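Local structure of periplasmic oligopeptide-binding protein (Burkholderia pseudomallei, 3ZS6) at residues Gly32-Glu37 with Arg497-Met502; Met194-Ser197 with Asn202-Asn205. The protein probably binds oligopeptides in the periplasm as the solute-binding component of an ABC transport system for peptides. One frame throughout, in Å; residues are numbered along the deposited sequence.

Contact 1 of 2, residues Gly32-Glu37 with Arg497-Met502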
loop_
_atom_site.group_PDB
_atom_site.type_symbol
_atom_site.label_atom_id
_atom_site.label_comp_id
_atom_site.label_asym_id
_atom_site.label_seq_id
_atom_site.Cartn_x
_atom_site.Cartn_y
_atom_site.Cartn_z
ATOM N N GLY A 32 -7.938 -0.071 9.767
ATOM C CA GLY A 32 -7.792 -1.338 10.470
ATOM C C GLY A 32 -6.793 -1.332 11.622
ATOM O O GLY A 32 -6.958 -2.071 12.612
ATOM N N LEU A 33 -5.753 -0.508 11.508
ATOM C CA LEU A 33 -4.716 -0.471 12.543
ATOM C C LEU A 33 -5.110 0.393 13.744
ATOM O O LEU A 33 -4.484 0.325 14.798
ATOM C CB LEU A 33 -3.367 -0.040 11.964
ATOM C CG LEU A 33 -2.688 -1.064 11.045
ATOM C CD1 LEU A 33 -1.488 -0.443 10.345
ATOM C CD2 LEU A 33 -2.264 -2.338 11.805
ATOM N N ASP A 34 -6.148 1.209 13.583
ATOM C CA ASP A 34 -6.789 1.842 14.734
ATOM C C ASP A 34 -7.640 0.798 15.490
ATOM O O ASP A 34 -7.795 0.884 16.705
ATOM C CB ASP A 34 -7.690 3.007 14.295
ATOM C CG ASP A 34 -6.915 4.283 13.975
ATOM O OD1 ASP A 34 -5.679 4.352 14.193
ATOM O OD2 ASP A 34 -7.568 5.239 13.516
ATOM N N LEU A 35 -8.184 -0.187 14.768
ATOM C CA LEU A 35 -9.069 -1.204 15.371
ATOM C C LEU A 35 -8.353 -2.467 15.879
ATOM O O LEU A 35 -8.832 -3.124 16.814
ATOM C CB LEU A 35 -10.166 -1.618 14.385
ATOM C CG LEU A 35 -11.165 -0.534 13.966
ATOM C CD1 LEU A 35 -12.007 -1.013 12.789
ATOM C CD2 LEU A 35 -12.060 -0.114 15.149
ATOM N N PHE A 36 -7.221 -2.801 15.259
ATOM C CA PHE A 36 -6.469 -4.013 15.593
ATOM C C PHE A 36 -5.003 -3.684 15.851
ATOM O O PHE A 36 -4.455 -2.747 15.273
ATOM C CB PHE A 36 -6.526 -5.041 14.456
ATOM C CG PHE A 36 -7.904 -5.571 14.164
ATOM C CD1 PHE A 36 -8.758 -4.894 13.300
ATOM C CD2 PHE A 36 -8.336 -6.764 14.733
ATOM C CE1 PHE A 36 -10.025 -5.391 13.008
ATOM C CE2 PHE A 36 -9.602 -7.269 14.457
ATOM C CZ PHE A 36 -10.450 -6.583 13.593
ATOM N N GLU A 37 -4.369 -4.474 16.708
ATOM C CA GLU A 37 -2.959 -4.288 17.022
ATOM C C GLU A 37 -2.197 -5.576 16.798
ATOM O O GLU A 37 -2.567 -6.620 17.334
ATOM C CB GLU A 37 -2.793 -3.869 18.486
ATOM C CG GLU A 37 -1.333 -3.648 18.902
ATOM C CD GLU A 37 -1.208 -3.304 20.371
ATOM O OE1 GLU A 37 -1.680 -4.102 21.213
ATOM O OE2 GLU A 37 -0.656 -2.228 20.680
ATOM N N ARG A 497 0.115 6.300 9.879
ATOM C CA ARG A 497 -0.007 7.190 11.029
ATOM C C ARG A 497 -1.292 6.909 11.793
ATOM O O ARG A 497 -2.376 7.318 11.380
ATOM C CB ARG A 497 0.044 8.657 10.565
ATOM C CG ARG A 497 1.372 9.060 9.866
ATOM C CD ARG A 497 1.268 10.454 9.231
ATOM N NE ARG A 497 2.566 11.121 9.076
ATOM C CZ ARG A 497 3.257 11.197 7.937
ATOM N NH1 ARG A 497 2.795 10.629 6.821
ATOM N NH2 ARG A 497 4.423 11.836 7.918
ATOM N N ALA A 498 -1.154 6.191 12.901
ATOM C CA ALA A 498 -2.293 5.756 13.700
ATOM C C ALA A 498 -2.853 6.898 14.524
ATOM O O ALA A 498 -2.117 7.781 14.968
ATOM C CB ALA A 498 -1.881 4.604 14.614
ATOM N N SER A 499 -4.160 6.873 14.749
ATOM C CA SER A 499 -4.795 7.918 15.543
ATOM C C SER A 499 -4.287 7.980 16.999
ATOM O O SER A 499 -4.210 9.059 17.590
ATOM C CB SER A 499 -6.313 7.743 15.508
ATOM O OG SER A 499 -6.782 7.775 14.171
ATOM N N GLN A 500 -3.937 6.831 17.577
ATOM C CA GLN A 500 -3.547 6.800 18.990
ATOM C C GLN A 500 -2.234 7.535 19.274
ATOM O O GLN A 500 -1.903 7.812 20.434
ATOM C CB GLN A 500 -3.464 5.364 19.522
ATOM C CG GLN A 500 -2.294 4.547 18.968
ATOM C CD GLN A 500 -1.975 3.340 19.844
ATOM O OE1 GLN A 500 -2.091 2.186 19.420
ATOM N NE2 GLN A 500 -1.570 3.608 21.076
ATOM N N ASP A 501 -1.476 7.831 18.225
ATOM C CA ASP A 501 -0.200 8.514 18.397
ATOM C C ASP A 501 -0.351 10.036 18.324
ATOM O O ASP A 501 0.609 10.768 18.566
ATOM C CB ASP A 501 0.834 8.002 17.377
ATOM C CG ASP A 501 1.169 6.521 17.578
ATOM O OD1 ASP A 501 1.361 6.113 18.739
ATOM O OD2 ASP A 501 1.214 5.760 16.588
ATOM N N MET A 502 -1.556 10.509 18.005
ATOM C CA MET A 502 -1.811 11.952 17.939
ATOM C C MET A 502 -2.660 12.432 19.126
ATOM O O MET A 502 -3.193 11.625 19.883
ATOM C CB MET A 502 -2.451 12.328 16.592
ATOM C CG MET A 502 -1.476 12.233 15.408
ATOM S SD MET A 502 -2.230 12.518 13.785
ATOM C CE MET A 502 -3.042 10.935 13.528
HETATM O O HOH W 1 -3.033 1.905 16.570
HETATM O O HOH W 2 -4.600 4.141 16.663
#

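Contact 2 of 2, residues Met194-Ser197 with Asn202-Asn205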
loop_
_atom_site.group_PDB
_atom_site.type_symbol
_atom_site.label_atom_id
_atom_site.label_comp_id
_atom_site.label_asym_id
_atom_site.label_seq_id
_atom_site.Cartn_x
_atom_site.Cartn_y
_atom_site.Cartn_z
ATOM N N MET A 194 -15.438 5.342 15.412
ATOM C CA MET A 194 -14.867 4.456 16.427
ATOM C C MET A 194 -14.557 5.209 17.716
ATOM O O MET A 194 -14.282 6.411 17.695
ATOM C CB MET A 194 -13.621 3.727 15.903
ATOM C CG MET A 194 -12.467 4.622 15.498
ATOM S SD MET A 194 -11.115 3.729 14.645
ATOM C CE MET A 194 -11.888 3.172 13.128
ATOM N N ALA A 195 -14.602 4.491 18.836
ATOM C CA ALA A 195 -14.463 5.102 20.156
ATOM C C ALA A 195 -13.286 4.493 20.907
ATOM O O ALA A 195 -12.992 3.303 20.753
ATOM C CB ALA A 195 -15.741 4.906 20.954
ATOM N N LYS A 196 -12.619 5.303 21.724
ATOM C CA LYS A 196 -11.482 4.808 22.498
ATOM C C LYS A 196 -11.911 3.569 23.289
ATOM O O LYS A 196 -12.988 3.547 23.885
ATOM C CB LYS A 196 -10.953 5.887 23.446
ATOM C CG LYS A 196 -9.849 5.407 24.394
ATOM C CD LYS A 196 -9.382 6.523 25.329
ATOM C CE LYS A 196 -8.466 5.974 26.423
ATOM N NZ LYS A 196 -7.840 7.065 27.231
ATOM N N SER A 197 -11.076 2.538 23.279
ATOM C CA SER A 197 -11.390 1.308 23.995
ATOM C C SER A 197 -10.801 1.315 25.397
ATOM O O SER A 197 -9.607 1.541 25.568
ATOM C CB SER A 197 -10.851 0.093 23.241
ATOM O OG SER A 197 -10.993 -1.082 24.021
ATOM N N ASN A 202 -2.929 -0.284 26.591
ATOM C CA ASN A 202 -2.299 1.021 26.765
ATOM C C ASN A 202 -3.298 2.182 26.779
ATOM O O ASN A 202 -2.955 3.315 26.435
ATOM C CB ASN A 202 -1.208 1.246 25.708
ATOM C CG ASN A 202 -0.113 2.181 26.194
ATOM O OD1 ASN A 202 0.085 2.342 27.406
ATOM N ND2 ASN A 202 0.607 2.802 25.259
ATOM N N ALA A 203 -4.528 1.896 27.199
ATOM C CA ALA A 203 -5.615 2.872 27.169
ATOM C C ALA A 203 -5.264 4.177 27.892
ATOM O O ALA A 203 -5.587 5.268 27.416
ATOM C CB ALA A 203 -6.885 2.259 27.764
ATOM N N ARG A 204 -4.598 4.058 29.037
ATOM C CA ARG A 204 -4.216 5.227 29.827
ATOM C C ARG A 204 -3.387 6.239 29.045
ATOM O O ARG A 204 -3.359 7.416 29.392
ATOM C CB ARG A 204 -3.461 4.810 31.095
ATOM C CG ARG A 204 -4.345 4.172 32.160
ATOM C CD ARG A 204 -3.550 3.816 33.416
ATOM N NE ARG A 204 -2.424 2.932 33.114
ATOM C CZ ARG A 204 -2.501 1.604 33.080
ATOM N NH1 ARG A 204 -3.655 0.995 33.331
ATOM N NH2 ARG A 204 -1.423 0.884 32.794
ATOM N N ASN A 205 -2.708 5.781 27.997
ATOM C CA ASN A 205 -1.878 6.664 27.179
ATOM C C ASN A 205 -2.495 7.043 25.826
ATOM O O ASN A 205 -1.880 7.749 25.032
ATOM C CB ASN A 205 -0.477 6.067 26.989
ATOM C CG ASN A 205 0.358 6.130 28.264
ATOM O OD1 ASN A 205 0.421 7.169 28.918
ATOM N ND2 ASN A 205 0.977 5.008 28.635
#

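Contact 1 of 2, residues Gly32-Glu37 with Arg497-Met502
Asp34, near the C-terminal end of helix 26-35, turns its carboxylate onto the start of the short 3-10 segment 499-501 and grips Ser499 with both oxygens. OD1 of Asp34 takes the backbone N-H of Ser499 (OD1 to N 3.0 Å) in a fairly straight bond of 161°, while OD2 of Asp34 receives the hydroxyl at 2.7 Å from Ser499 OG. Both donors come in on the syn side and tilted out of the carboxylate plane, by 28° for the hydroxyl. The fork forms because Ser499 OG lies beside its own backbone N, anti to the carbonyl carbon (chi1 -58°), which presents the two donors together. This two-pronged acceptance should fix the rotation of the carboxylate. Ala498 lies alongside, its CA 3.7 Å from Asp34 OD1. Two waters extend the junction: one donates to Asp34 OD1 and accepts from Gln500 N, and the other donates to both Leu33 O and Gln500 OE1, so Gln500 reaches the helix through a single bridging water. Asp34 OD2 has a further and stronger partner in Tyr213 OH, and Ser499 OG also bonds Arg9 NH1; this positive charge would probably help to keep Asp34 ionised. The buried cluster pins the loop before strand 503-504 to helix 26-35, consistent with a domain built from both chain ends, as in related peptide-binding proteins. It lies over the mixed sheet whose strands 181-187, 191-196 and 210-215 supply Tyr181, Met194 and Tyr213 around Asp34.

Contact 2 of 2, residues Met194-Ser197 with Asn202-Asn205
Ala203 meets Lys196, the last residue of strand 191-196, and Ser197 just after it, within the long connecting loop of a beta-hairpin whose arms, 191-196 and 210-215, are antiparallel neighbours in a mixed four-stranded sheet. Asn202 leads into the 3-10 segment 203-205 and ties it together from within: its carbonyl O accepts the backbone N-H of Asn205, and its side-chain OD1 takes ND2 of Asn205 at 3.1 Å, the donor tilted 28° from the carbonyl plane of the Asn202 amide. Ala203 makes the contact across the loop. Its methyl points at the end of the strand and rests on the backbone, CB lying 3.6 Å from Ser197 O, while its carbonyl faces the end of the lysine. Beyond Arg204 and Asn205 the chain continues to Val206, whose carbonyl O is the stronger partner of the Lys196 ammonium group. Lys196 gets there by a fully extended chain, with CG anti to the backbone N (chi1 174°). The ammonium thus bridges two carbonyls of the loop; at Ala203 the bond from NZ to O is 2.9 Å long, with NZ above the carbonyl plane, 38° out of it.

In the fold
Contact 2 is nested within the long chain loop closed by contact 1, which brings residues near the N terminus together with the C-terminal region about 460 residues later. Their centres lie about 10 Å apart, on the same side of the chain's centre, and strand 191-196 joins them. Met194 on this strand lies against helix 26-35, its SD 3.5 Å from Asp34 CB and its CE packed on Leu35; two residues on, Lys196 ends the strand and reaches the loop of contact 2. Helix 26-35 and the returning C-terminal loop thus meet on one four-stranded sheet, consistent with a domain built from both ends of the chain, as in related peptide-binding proteins.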